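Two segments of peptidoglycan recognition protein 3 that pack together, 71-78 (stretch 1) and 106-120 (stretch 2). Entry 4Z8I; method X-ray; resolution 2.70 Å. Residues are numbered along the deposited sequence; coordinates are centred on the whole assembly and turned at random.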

# COMPACT_ATOMS: atom_id res chain seq x y z
N GLU A 71 9.09 9.61 12.43
CA GLU A 71 9.57 10.40 11.30
C GLU A 71 8.58 11.47 10.85
O GLU A 71 8.99 12.55 10.43
N TRP A 72 7.29 11.18 10.93
CA TRP A 72 6.28 12.18 10.57
C TRP A 72 5.84 13.02 11.76
O TRP A 72 5.02 13.92 11.61
N GLY A 73 6.39 12.73 12.93
CA GLY A 73 6.16 13.56 14.10
C GLY A 73 4.93 13.20 14.90
O GLY A 73 4.24 14.09 15.41
N SER A 74 4.66 11.91 15.03
CA SER A 74 3.52 11.44 15.80
C SER A 74 3.63 11.88 17.25
O SER A 74 4.73 12.04 17.78
N ARG A 75 2.48 12.08 17.88
CA ARG A 75 2.45 12.38 19.30
C ARG A 75 2.52 11.05 20.05
O ARG A 75 2.34 9.99 19.45
N ALA A 76 2.79 11.11 21.34
CA ALA A 76 2.86 9.89 22.14
C ALA A 76 1.51 9.18 22.18
O ALA A 76 0.49 9.80 22.47
N THR A 77 1.52 7.89 21.86
CA THR A 77 0.32 7.06 21.99
C THR A 77 0.65 5.80 22.80
O THR A 77 1.81 5.53 23.09
N ASN A 78 -0.38 5.05 23.15
CA ASN A 78 -0.21 3.83 23.94
C ASN A 78 -1.38 2.89 23.69
O ASN A 78 -2.00 2.39 24.63
N CYS A 106 2.88 16.28 3.76
CA CYS A 106 2.13 15.07 4.06
C CYS A 106 2.30 14.66 5.52
O CYS A 106 1.36 14.15 6.14
N SER A 107 3.46 14.86 6.05
CA SER A 107 3.69 14.61 7.44
C SER A 107 2.88 15.53 8.30
O SER A 107 2.34 15.13 9.29
N LEU A 108 2.81 16.79 7.91
CA LEU A 108 1.98 17.72 8.62
C LEU A 108 0.55 17.29 8.52
O LEU A 108 -0.16 17.32 9.48
N GLN A 109 0.13 16.85 7.36
CA GLN A 109 -1.24 16.47 7.16
C GLN A 109 -1.63 15.30 8.02
O GLN A 109 -2.67 15.28 8.58
N VAL A 110 -0.76 14.33 8.14
CA VAL A 110 -0.96 13.19 9.02
C VAL A 110 -1.06 13.63 10.48
O VAL A 110 -1.89 13.13 11.24
N ARG A 111 -0.21 14.58 10.87
CA ARG A 111 -0.24 15.12 12.23
C ARG A 111 -1.60 15.76 12.54
O ARG A 111 -2.16 15.59 13.63
N ASN A 112 -2.12 16.49 11.56
CA ASN A 112 -3.44 17.10 11.65
C ASN A 112 -4.53 16.05 11.80
O ASN A 112 -5.41 16.18 12.65
N ILE A 113 -4.48 15.01 10.97
CA ILE A 113 -5.48 13.96 11.02
C ILE A 113 -5.46 13.24 12.37
O ILE A 113 -6.51 12.95 12.95
N GLN A 114 -4.25 13.00 12.88
CA GLN A 114 -4.09 12.38 14.19
C GLN A 114 -4.69 13.26 15.27
O GLN A 114 -5.45 12.78 16.11
N ASN A 115 -4.36 14.54 15.25
CA ASN A 115 -4.90 15.48 16.22
C ASN A 115 -6.42 15.56 16.17
O ASN A 115 -7.08 15.70 17.20
N TYR A 116 -6.98 15.45 14.97
CA TYR A 116 -8.43 15.44 14.81
C TYR A 116 -9.05 14.18 15.40
O TYR A 116 -10.09 14.24 16.06
N HIS A 117 -8.42 13.03 15.16
CA HIS A 117 -8.95 11.77 15.67
C HIS A 117 -8.84 11.64 17.19
O HIS A 117 -9.75 11.13 17.84
N MET A 118 -7.73 12.11 17.74
CA MET A 118 -7.48 11.99 19.17
C MET A 118 -8.14 13.09 20.01
O MET A 118 -8.72 12.81 21.06
N ASP A 119 -8.06 14.33 19.55
CA ASP A 119 -8.61 15.46 20.31
C ASP A 119 -10.05 15.79 19.94
O ASP A 119 -10.85 16.17 20.80
N GLY A 120 -10.39 15.65 18.66
CA GLY A 120 -11.73 15.96 18.19
C GLY A 120 -12.71 14.81 18.37
O GLY A 120 -13.86 15.03 18.73

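What anchors stretch 1 to the helix near Ser107? Trp72 does, lying where the two backbones come closest, its CA 4.7 Å from the CA of Ser107. Its CA-to-CB bond points sideways, and chi1 of 61° (p) with chi2 of -102° lays the indole along the helix, where it sits as a knob among Ser107, Val110, Arg111 and Gln114. Val110, in the t rotamer and pointing toward the loop, puts its CG1 3.3 Å from the centroid of the six-membered ring of Trp72, almost exactly on the ring normal, so a methyl group lies over the indole face in a CH-pi contact. At the ring edge, Trp72 CH2 lies 3.5 Å from Gln114 NE2. The indole NE1 is hydrogen-bonded elsewhere in the structure, so this buried ring leaves no polar atom unsatisfied.

What does the off-rotamer side chain of Arg111 reach? Its chi1 of -118° and chi2 of 141° both fall between the usual wells, in a side chain that leaves the helix sideways and passes close to the turn at Trp72 and Gly73. Arg111 CD is 3.1 Å from Trp72 O, and Arg111 NH1 donates a nearly straight hydrogen bond of 3.2 Å to that same Trp72 O. Gly73 follows with positive phi; an ideal CB there would lie 3.0 Å from Arg111 CD and would also jam against the preceding carbonyl, so the absence of a side chain suits this turn.

How does Gln114 hold the loop as it moves on along the helix? It points toward the loop fully extended, chi1 and chi2 both t, and its amide uses both ends: Gln114 NE2 donates to Ser74 OG at 3.0 Å, while Gln114 OE1 accepts from the backbone Arg75 N at 3.1 Å. Ser74 points away overall, but its t rotamer places OG to accept this bond and to donate to Arg75 O, 2.9 Å from Ser74 OG.

What does Arg75 reach for? It points toward the helix, and chi1 p, chi2 t and chi3 p carry its guanidinium to Asn115 and Asp119. There Arg75 NH1 forms a salt bridge with Asp119 OD2 at 2.4 Å, a very short distance, and a hydrogen bond to Asn115 OD1 at 2.9 Å; Arg75 NH2 adds a bond to Asp119 OD1 at 3.2 Å. Asn115 and Asp119, both m, start sideways but their ends come nearer. Met118 SD lies over one guanidinium face, 3.5 Å from Arg75 CD, and Thr77 CG2 also approaches Met118 SD, at 4.0 Å.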

# COMPACT_ATOMS: atom_id res chain seq x y z
CB GLU A 71 9.95 9.51 10.12
CG GLU A 71 11.16 8.63 10.37
CD GLU A 71 11.62 7.91 9.11
OE1 GLU A 71 11.33 6.71 8.97
OE2 GLU A 71 12.27 8.56 8.26
CB TRP A 72 5.09 11.60 9.79
CG TRP A 72 4.24 10.54 10.47
CD1 TRP A 72 4.29 9.19 10.26
CD2 TRP A 72 3.19 10.76 11.42
NE1 TRP A 72 3.35 8.56 11.03
CE2 TRP A 72 2.66 9.49 11.75
CE3 TRP A 72 2.65 11.89 12.04
CZ2 TRP A 72 1.62 9.33 12.67
CZ3 TRP A 72 1.62 11.73 12.94
CH2 TRP A 72 1.11 10.46 13.25
CB SER A 74 3.43 9.92 15.74
OG SER A 74 2.40 9.42 16.57
CB ARG A 75 1.18 13.14 19.68
CG ARG A 75 -0.07 12.29 19.70
CD ARG A 75 -1.16 12.93 20.55
NE ARG A 75 -1.99 13.86 19.78
CZ ARG A 75 -3.00 14.55 20.29
NH1 ARG A 75 -3.70 15.37 19.52
NH2 ARG A 75 -3.32 14.42 21.57
CB ALA A 76 3.35 10.20 23.54
CB THR A 77 -0.25 6.65 20.61
OG1 THR A 77 0.74 5.92 19.87
CG2 THR A 77 -0.68 7.87 19.82
CB ASN A 78 -0.09 4.18 25.42
CG ASN A 78 0.44 3.02 26.25
OD1 ASN A 78 1.12 2.13 25.74
ND2 ASN A 78 0.13 3.04 27.55
CB CYS A 106 2.53 13.93 3.12
SG CYS A 106 1.94 14.15 1.42
CB SER A 107 5.16 14.71 7.75
OG SER A 107 5.83 13.70 7.08
CB LEU A 108 2.13 19.13 8.07
CG LEU A 108 1.22 20.16 8.73
CD1 LEU A 108 -0.24 19.93 8.51
CD2 LEU A 108 1.50 20.35 10.18
CB GLN A 109 -1.50 16.20 5.70
CG GLN A 109 -2.96 16.22 5.32
CD GLN A 109 -3.70 17.39 5.90
OE1 GLN A 109 -3.23 18.49 5.88
NE2 GLN A 109 -4.85 17.15 6.40
CB VAL A 110 0.17 12.15 8.87
CG1 VAL A 110 -0.01 11.03 9.88
CG2 VAL A 110 0.18 11.59 7.47
CB ARG A 111 0.89 16.14 12.40
CG ARG A 111 1.91 15.78 13.47
CD ARG A 111 3.32 16.14 13.05
NE ARG A 111 3.43 17.52 12.58
CZ ARG A 111 4.21 17.91 11.57
NH1 ARG A 111 4.96 17.02 10.92
NH2 ARG A 111 4.25 19.18 11.21
CB ASN A 112 -3.75 17.92 10.40
CG ASN A 112 -2.90 19.16 10.26
OD1 ASN A 112 -2.81 19.71 9.16
ND2 ASN A 112 -2.30 19.62 11.34
CB ILE A 113 -5.31 12.96 9.86
CG1 ILE A 113 -5.60 13.65 8.53
CG2 ILE A 113 -6.24 11.77 10.03
CD1 ILE A 113 -5.53 12.74 7.32
CB GLN A 114 -2.61 12.12 14.48
CG GLN A 114 -2.36 11.39 15.80
CD GLN A 114 -0.88 11.15 16.07
OE1 GLN A 114 -0.09 12.09 16.13
NE2 GLN A 114 -0.51 9.88 16.25
CB ASN A 115 -4.30 16.88 16.02
CG ASN A 115 -2.83 16.93 16.38
OD1 ASN A 115 -2.30 16.03 17.03
ND2 ASN A 115 -2.16 18.00 15.96
CB TYR A 116 -8.81 15.60 13.34
CG TYR A 116 -10.28 15.36 13.05
CD1 TYR A 116 -11.27 16.08 13.71
CD2 TYR A 116 -10.68 14.44 12.09
CE1 TYR A 116 -12.60 15.88 13.44
CE2 TYR A 116 -12.01 14.22 11.82
CZ TYR A 116 -12.97 14.95 12.49
OH TYR A 116 -14.30 14.74 12.22
CB HIS A 117 -8.26 10.58 14.99
CG HIS A 117 -8.71 10.34 13.59
ND1 HIS A 117 -8.17 9.36 12.79
CD2 HIS A 117 -9.66 10.95 12.84
CE1 HIS A 117 -8.77 9.37 11.61
NE2 HIS A 117 -9.68 10.33 11.62
CB MET A 118 -5.97 11.94 19.44
CG MET A 118 -5.25 10.82 18.70
SD MET A 118 -3.52 10.68 19.17
CE MET A 118 -3.70 10.34 20.92
CB ASP A 119 -7.73 16.70 20.15
CG ASP A 119 -6.33 16.50 20.70
OD1 ASP A 119 -6.18 15.83 21.74
OD2 ASP A 119 -5.37 17.02 20.08